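Local coordinates for protein phosphoheptose isomerase (Neisseria gonorrhoeae, PDB 5I01) that probably isomerises sedoheptulose 7-phosphate to D-glycero-D-manno-heptose 7-phosphate, using one zinc ion per subunit, to open the heptose biosynthesis pathway, at residues A61-A65 with A81-T86. The protein carries 1 engineered substitution. Residues are numbered along the deposited sequence; the frame is centred on the assembly and turned at random.
Sequences AQHFA and AVALTT. With ZN (zinc ion), chain E.
A buried helix-on-strand contact at the edge of the Rossmann-like parallel alpha/beta fold of a SIS-family isomerase illustrates how small residues let a helix lie close on a sheet. Residues 61-65 are regular alpha-helix, Ala65 N to Ala61 O 3.1 Å, within helix 56-69; the extended edge strand 81-83 gives way to a loop at Leu84 and Thr85 (psi 12° and 15°). Val82 and Leu84 hydrogen-bond to strand 49-52. The helix segment runs nearly antiparallel to the strand, at 160°, with axes 7.2 Å apart. Gln62 lies over Ala83 and Ala65 over Ala81, each CA-CA pair at 5.2 Å. No hydrogen bond joins the segments; alanine CB atoms against each other and against backbone make much of the interface. The CB of Ala83 sits 4.4 Å from Ala61 CB, 4.1 Å from Gln62 CB and 4.0 Å from Ala65 CB. The CA-to-CB bonds of Val82 and Leu84 point away from the helix, and their side chains touch helix 105-111. Thr85 places OG1 3.9 Å from Ala61 CB. On the helix's far side His63, chi1 t, binds zinc through NE2 at 2.2 Å, with Glu67 and His185 of the same chain and Gln177 of a third subunit. Gln62, chi1 p and chi2 t, hydrogen-bonds through NE2 to Thr88 OG1 and Ser89 OG of a second subunit, while its OE1 lies 3.7 Å from CG2 of Thr86 in the same chain.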
# COMPACT_ATOMS: atom_id res chain seq x y z
N ALA A 61 11.37 -4.79 -1.52
CA ALA A 61 11.71 -3.41 -1.23
C ALA A 61 11.07 -2.94 0.07
O ALA A 61 11.76 -2.34 0.91
CB ALA A 61 11.31 -2.49 -2.38
N GLN A 62 9.78 -3.22 0.25
CA GLN A 62 9.08 -2.76 1.47
C GLN A 62 9.45 -3.59 2.70
O GLN A 62 9.38 -3.07 3.81
CB GLN A 62 7.56 -2.62 1.26
CG GLN A 62 6.72 -3.89 1.20
CD GLN A 62 5.22 -3.59 1.18
OE1 GLN A 62 4.74 -2.82 0.33
NE2 GLN A 62 4.48 -4.18 2.11
N HIS A 63 9.83 -4.85 2.50
CA HIS A 63 10.41 -5.72 3.55
C HIS A 63 11.74 -5.13 4.07
O HIS A 63 11.92 -4.97 5.27
CB HIS A 63 10.65 -7.13 2.97
CG HIS A 63 11.03 -8.18 3.96
ND1 HIS A 63 10.57 -9.48 3.86
CD2 HIS A 63 11.84 -8.17 5.04
CE1 HIS A 63 11.07 -10.21 4.84
NE2 HIS A 63 11.85 -9.44 5.57
N PHE A 64 12.65 -4.81 3.15
CA PHE A 64 13.90 -4.12 3.50
C PHE A 64 13.69 -2.83 4.29
O PHE A 64 14.25 -2.66 5.35
CB PHE A 64 14.70 -3.82 2.24
CG PHE A 64 15.86 -2.92 2.47
CD1 PHE A 64 16.95 -3.36 3.22
CD2 PHE A 64 15.87 -1.62 1.96
CE1 PHE A 64 18.03 -2.52 3.45
CE2 PHE A 64 16.95 -0.78 2.18
CZ PHE A 64 18.04 -1.23 2.93
N ALA A 65 12.87 -1.93 3.76
CA ALA A 65 12.58 -0.64 4.41
C ALA A 65 11.93 -0.80 5.78
O ALA A 65 12.24 -0.04 6.70
CB ALA A 65 11.72 0.22 3.51
N ALA A 81 15.09 4.87 5.67
CA ALA A 81 14.85 4.07 4.48
C ALA A 81 13.39 4.12 4.03
O ALA A 81 12.49 3.89 4.85
CB ALA A 81 15.28 2.64 4.70
N VAL A 82 13.17 4.42 2.74
CA VAL A 82 11.85 4.55 2.14
C VAL A 82 11.73 3.58 0.94
O VAL A 82 12.57 3.60 0.05
CB VAL A 82 11.60 6.00 1.64
CG1 VAL A 82 10.19 6.17 1.09
CG2 VAL A 82 11.85 7.00 2.76
N ALA A 83 10.71 2.74 0.92
CA ALA A 83 10.42 1.96 -0.27
C ALA A 83 9.61 2.85 -1.19
O ALA A 83 8.67 3.49 -0.75
CB ALA A 83 9.63 0.71 0.09
N LEU A 84 9.97 2.88 -2.47
CA LEU A 84 9.24 3.68 -3.47
C LEU A 84 8.09 2.92 -4.12
O LEU A 84 7.51 3.39 -5.10
CB LEU A 84 10.21 4.14 -4.56
CG LEU A 84 11.47 4.88 -4.11
CD1 LEU A 84 12.28 5.22 -5.34
CD2 LEU A 84 11.13 6.13 -3.31
N THR A 85 7.72 1.78 -3.56
CA THR A 85 6.72 0.88 -4.15
C THR A 85 5.43 0.81 -3.34
O THR A 85 4.65 -0.08 -3.56
CB THR A 85 7.32 -0.55 -4.27
OG1 THR A 85 7.72 -1.01 -2.98
CG2 THR A 85 8.53 -0.56 -5.19
N THR A 86 5.21 1.74 -2.41
CA THR A 86 4.09 1.67 -1.46
C THR A 86 2.96 2.69 -1.72
O THR A 86 1.78 2.38 -1.50
CB THR A 86 4.56 1.87 -0.01
OG1 THR A 86 5.22 3.13 0.12
CG2 THR A 86 5.50 0.77 0.44
ZN ZN E . 12.88 -10.08 7.37